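Local coordinates for protein glutathione transferase (Leptospira interrogans serovar Lai, PDB 3UBK) that probably binds glutathione and transfers it to electrophilic substrates, at residues E40-L43 against K44-P47; E187-V190 against F191-K195. One frame throughout, in Å; residues are numbered along the deposited sequence.

Interaction 1: E40-L43 against K44-P47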
loop_
_atom_site.group_PDB
_atom_site.type_symbol
_atom_site.label_atom_id
_atom_site.label_comp_id
_atom_site.label_asym_id
_atom_site.label_seq_id
_atom_site.Cartn_x
_atom_site.Cartn_y
_atom_site.Cartn_z
ATOM N N GLU A 40 -21.129 5.401 12.610
ATOM C CA GLU A 40 -20.535 4.460 13.556
ATOM C C GLU A 40 -20.854 3.010 13.178
ATOM O O GLU A 40 -20.104 2.087 13.512
ATOM C CB GLU A 40 -21.000 4.766 14.984
ATOM C CG GLU A 40 -20.386 3.862 16.045
ATOM C CD GLU A 40 -18.858 3.860 16.017
ATOM O OE1 GLU A 40 -18.257 4.848 15.536
ATOM O OE2 GLU A 40 -18.257 2.867 16.481
ATOM N N ASP A 41 -21.965 2.825 12.473
ATOM C CA ASP A 41 -22.392 1.504 12.029
ATOM C C ASP A 41 -21.411 0.958 10.985
ATOM O O ASP A 41 -21.001 -0.207 11.036
ATOM C CB ASP A 41 -23.804 1.594 11.442
ATOM C CG ASP A 41 -24.512 0.257 11.410
ATOM O OD1 ASP A 41 -25.760 0.250 11.418
ATOM O OD2 ASP A 41 -23.824 -0.785 11.381
ATOM N N PHE A 42 -21.033 1.819 10.049
ATOM C CA PHE A 42 -20.096 1.459 8.992
ATOM C C PHE A 42 -18.664 1.352 9.531
ATOM O O PHE A 42 -17.941 0.407 9.204
ATOM C CB PHE A 42 -20.174 2.481 7.860
ATOM C CG PHE A 42 -19.499 2.040 6.592
ATOM C CD1 PHE A 42 -19.897 0.884 5.946
ATOM C CD2 PHE A 42 -18.475 2.792 6.037
ATOM C CE1 PHE A 42 -19.277 0.481 4.777
ATOM C CE2 PHE A 42 -17.857 2.395 4.861
ATOM C CZ PHE A 42 -18.256 1.237 4.236
ATOM N N LEU A 43 -18.265 2.309 10.368
ATOM C CA LEU A 43 -16.909 2.328 10.918
ATOM C C LEU A 43 -16.577 1.036 11.657
ATOM O O LEU A 43 -15.406 0.662 11.788
ATOM C CB LEU A 43 -16.705 3.525 11.850
ATOM C CG LEU A 43 -16.722 4.896 11.179
ATOM C CD1 LEU A 43 -16.274 5.983 12.161
ATOM C CD2 LEU A 43 -15.841 4.876 9.943
ATOM N N LYS A 44 -17.609 0.355 12.142
ATOM C CA LYS A 44 -17.413 -0.910 12.835
ATOM C C LYS A 44 -16.887 -2.004 11.899
ATOM O O LYS A 44 -16.204 -2.928 12.349
ATOM C CB LYS A 44 -18.708 -1.361 13.522
ATOM C CG LYS A 44 -19.041 -0.580 14.790
ATOM C CD LYS A 44 -20.078 -1.306 15.640
ATOM C CE LYS A 44 -20.004 -0.870 17.097
ATOM N NZ LYS A 44 -20.057 0.613 17.240
ATOM N N ILE A 45 -17.201 -1.900 10.607
ATOM C CA ILE A 45 -16.731 -2.884 9.626
ATOM C C ILE A 45 -15.649 -2.306 8.716
ATOM O O ILE A 45 -14.880 -3.051 8.098
ATOM C CB ILE A 45 -17.884 -3.457 8.765
ATOM C CG1 ILE A 45 -18.393 -2.415 7.768
ATOM C CG2 ILE A 45 -19.008 -3.968 9.658
ATOM C CD1 ILE A 45 -19.415 -2.943 6.774
ATOM N N SER A 46 -15.589 -0.978 8.661
ATOM C CA SER A 46 -14.637 -0.262 7.823
ATOM C C SER A 46 -14.160 0.989 8.546
ATOM O O SER A 46 -14.657 2.092 8.299
ATOM C CB SER A 46 -15.273 0.123 6.494
ATOM O OG SER A 46 -14.284 0.541 5.582
ATOM N N PRO A 47 -13.178 0.812 9.439
ATOM C CA PRO A 47 -12.635 1.814 10.360
ATOM C C PRO A 47 -12.399 3.210 9.767
ATOM O O PRO A 47 -12.622 4.200 10.462
ATOM C CB PRO A 47 -11.315 1.182 10.807
ATOM C CG PRO A 47 -11.621 -0.283 10.810
ATOM C CD PRO A 47 -12.521 -0.497 9.605
#

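Interaction 2: E187-V190 against F191-K195. With SO4 (sulfate ion), chain C; SO4 (sulfate ion), chain E.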
loop_
_atom_site.group_PDB
_atom_site.type_symbol
_atom_site.label_atom_id
_atom_site.label_comp_id
_atom_site.label_asym_id
_atom_site.label_seq_id
_atom_site.Cartn_x
_atom_site.Cartn_y
_atom_site.Cartn_z
ATOM N N GLU A 187 -2.815 -0.213 -26.164
ATOM C CA GLU A 187 -2.958 -1.560 -26.684
ATOM C C GLU A 187 -3.412 -2.530 -25.572
ATOM O O GLU A 187 -4.290 -3.372 -25.787
ATOM C CB GLU A 187 -1.636 -1.999 -27.302
ATOM C CG GLU A 187 -1.728 -3.181 -28.243
ATOM C CD GLU A 187 -0.397 -3.505 -28.895
ATOM O OE1 GLU A 187 -0.273 -4.589 -29.511
ATOM O OE2 GLU A 187 0.530 -2.674 -28.782
ATOM N N TYR A 188 -2.835 -2.383 -24.378
ATOM C CA TYR A 188 -3.206 -3.217 -23.230
ATOM C C TYR A 188 -4.657 -2.982 -22.857
ATOM O O TYR A 188 -5.409 -3.918 -22.602
ATOM C CB TYR A 188 -2.299 -2.904 -22.034
ATOM C CG TYR A 188 -2.774 -3.458 -20.692
ATOM C CD1 TYR A 188 -2.512 -4.771 -20.333
ATOM C CD2 TYR A 188 -3.437 -2.650 -19.780
ATOM C CE1 TYR A 188 -2.916 -5.277 -19.093
ATOM C CE2 TYR A 188 -3.845 -3.138 -18.543
ATOM C CZ TYR A 188 -3.586 -4.456 -18.209
ATOM O OH TYR A 188 -3.991 -4.948 -16.983
ATOM N N PHE A 189 -5.054 -1.717 -22.831
ATOM C CA PHE A 189 -6.409 -1.347 -22.463
ATOM C C PHE A 189 -7.434 -1.952 -23.449
ATOM O O PHE A 189 -8.482 -2.456 -23.040
ATOM C CB PHE A 189 -6.499 0.184 -22.403
ATOM C CG PHE A 189 -7.811 0.701 -21.919
ATOM C CD1 PHE A 189 -8.356 0.247 -20.734
ATOM C CD2 PHE A 189 -8.492 1.668 -22.638
ATOM C CE1 PHE A 189 -9.562 0.730 -20.279
ATOM C CE2 PHE A 189 -9.704 2.157 -22.191
ATOM C CZ PHE A 189 -10.241 1.689 -21.007
ATOM N N VAL A 190 -7.113 -1.902 -24.741
ATOM C CA VAL A 190 -7.928 -2.548 -25.782
ATOM C C VAL A 190 -7.958 -4.066 -25.603
ATOM O O VAL A 190 -9.019 -4.689 -25.657
ATOM C CB VAL A 190 -7.396 -2.223 -27.211
ATOM C CG1 VAL A 190 -8.234 -2.944 -28.279
ATOM C CG2 VAL A 190 -7.396 -0.715 -27.464
ATOM N N PHE A 191 -6.794 -4.666 -25.396
ATOM C CA PHE A 191 -6.736 -6.109 -25.155
ATOM C C PHE A 191 -7.615 -6.493 -23.964
ATOM O O PHE A 191 -8.481 -7.369 -24.074
ATOM C CB PHE A 191 -5.284 -6.592 -24.983
ATOM C CG PHE A 191 -5.180 -7.996 -24.454
ATOM C CD1 PHE A 191 -5.434 -9.080 -25.274
ATOM C CD2 PHE A 191 -4.871 -8.221 -23.119
ATOM C CE1 PHE A 191 -5.359 -10.383 -24.775
ATOM C CE2 PHE A 191 -4.800 -9.509 -22.616
ATOM C CZ PHE A 191 -5.044 -10.586 -23.441
ATOM N N MET A 192 -7.440 -5.813 -22.836
ATOM C CA MET A 192 -8.223 -6.148 -21.647
ATOM C C MET A 192 -9.728 -6.076 -21.883
ATOM O O MET A 192 -10.488 -6.905 -21.362
ATOM C CB MET A 192 -7.802 -5.291 -20.454
ATOM C CG MET A 192 -6.393 -5.641 -19.940
ATOM S SD MET A 192 -6.356 -7.186 -18.988
ATOM C CE MET A 192 -7.014 -6.554 -17.436
ATOM N N LYS A 193 -10.171 -5.100 -22.669
ATOM C CA LYS A 193 -11.605 -4.982 -22.949
ATOM C C LYS A 193 -12.138 -6.109 -23.836
ATOM O O LYS A 193 -13.346 -6.271 -23.958
ATOM C CB LYS A 193 -11.961 -3.605 -23.534
ATOM C CG LYS A 193 -11.856 -2.473 -22.513
ATOM C CD LYS A 193 -12.191 -1.114 -23.130
ATOM C CE LYS A 193 -13.642 -1.073 -23.586
ATOM N NZ LYS A 193 -14.554 -1.686 -22.568
ATOM N N THR A 194 -11.256 -6.897 -24.444
ATOM C CA THR A 194 -11.736 -8.089 -25.171
ATOM C C THR A 194 -12.128 -9.210 -24.203
ATOM O O THR A 194 -12.698 -10.227 -24.610
ATOM C CB THR A 194 -10.731 -8.617 -26.224
ATOM O OG1 THR A 194 -9.619 -9.256 -25.576
ATOM C CG2 THR A 194 -10.246 -7.491 -27.128
ATOM N N LYS A 195 -11.831 -9.007 -22.920
ATOM C CA LYS A 195 -12.077 -10.011 -21.898
ATOM C C LYS A 195 -13.377 -9.747 -21.168
ATOM O O LYS A 195 -13.717 -8.595 -20.880
ATOM C CB LYS A 195 -10.920 -10.037 -20.890
ATOM C CG LYS A 195 -9.586 -10.525 -21.490
ATOM C CD LYS A 195 -8.403 -10.190 -20.560
ATOM C CE LYS A 195 -8.591 -10.830 -19.184
ATOM N NZ LYS A 195 -8.476 -12.315 -19.305
HETATM S S SO4 C . -11.801 -14.150 -21.323
HETATM O O1 SO4 C . -13.125 -13.571 -21.512
HETATM O O2 SO4 C . -11.951 -15.592 -21.135
HETATM O O3 SO4 C . -11.116 -13.607 -20.148
HETATM O O4 SO4 C . -10.987 -13.885 -22.508
HETATM S S SO4 E . -0.052 2.518 -26.563
HETATM O O1 SO4 E . -0.605 3.162 -27.756
HETATM O O2 SO4 E . 1.405 2.458 -26.653
HETATM O O3 SO4 E . -0.424 3.301 -25.382
HETATM O O4 SO4 E . -0.576 1.154 -26.472
#

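Interaction 1: E40-L43 against K44-P47
Ser46 lays its CB over one face of the Phe42 ring, a CH-pi contact 4.1 Å from the ring centroid and nearer the rim than the middle. Ile45 meets the same ring obliquely: its CD1 comes within 3.9 Å of Phe42 CD1, the two side chains running roughly at right angles. CG1 of Ile45 is wedged between its own N and carbonyl carbon (chi1 72°), which brings it against Phe42 O and carries CD1 on to the ring. Phe42 O, in the weakly bonded helical turn 40-43, is gripped twice. Ser46 N reaches Phe42 O at 2.8 Å in the carbonyl plane, while Ile45 N, also 2.8 Å from Phe42 O, lies above that plane. One turn back, Lys44 bends at its last torsion to set NZ 3.0 Å from Glu40 OE2, a salt bridge using the anti lone pair of that oxygen. Arg138 of the second subunit pairs with the same OE2. The turn lies in the thioredoxin-like N-terminal domain, in the connection to strand 53-56, whose Val53 backs Phe42. Nearby Lys50 and Ile51 are glutathione-binding residues of this protein, though no glutathione is bound in this chain. Two cations on one carboxylate would favour its ionised form, linking this turn electrostatically to the dimer interface, while the bond from Ser46 OG to Lys50 O ties it to the main chain of a glutathione-binding residue.

Interaction 2: E187-V190 against F191-K195
Met192 crosses the Tyr188 ring at a slant, its CG seated over one face 3.7 Å from the ring centroid and only 18° off the normal. Bends at chi2 and chi3 (-76° and -78°) curl the thioether back along the phenol, so that SD makes an oblique Met-aromatic contact and CE ends 3.5 Å from Tyr188 OH. The hydroxyl itself is hydrogen-bonded to Asp155, and the ring also meets Phe142. Phe189 and Lys193 instead run side by side, pointing the same way: the aliphatic CD of Lys193 lies over the Phe189 face, 4.3 Å from its centroid, in a second CH-pi contact. Both pairs are spaced i to i+4 along the short helix 185-193, in the all-helical C-terminal half of the glutathione transferase fold, where Phe159 of helix 153-169 packs on Phe189, Met192 and Lys193. Main-chain bonds set this spacing, among them Met192 N to Tyr188 O at 2.8 Å, nearly straight. The pattern tightens where the helix closes: Phe191 O accepts both Thr194 N and Thr194 OG1, the latter at 2.7 Å, whereas Thr194 N is bound only weakly to Val190 O. Lys195 follows as N-cap of helix 196-213; its NZ makes a salt bridge with Glu24 and hydrogen bonds to Tyr145 OH and, at 3.1 Å, to O3 of a sulfate that Ala196 N also binds. Glu187 N bonds O4 of a second sulfate at 2.6 Å, and Gly184 N and Lys186 N bind the same ion; both sulfates probably come from the crystallisation liquor.

Interaction 1 comes first along the chain, in the N-terminal glutathione transferase domain, where helix 40-43 and its following loop lead into strand 53-56 of the four-stranded mixed sheet. Interaction 2 belongs to the helical C-terminal part, along most of helix 185-193 just before helix 196-213. Their centres are 36 Å apart, their nearest atoms about 25 Å, and they lie on opposite sides of the chain's centre without touching. They share no helix, strand or sheet. Residues 40-47 adjoin both the glutathione site and the second subunit, whereas residues 187-195 lie away from the glutathione site and join helices within one subunit.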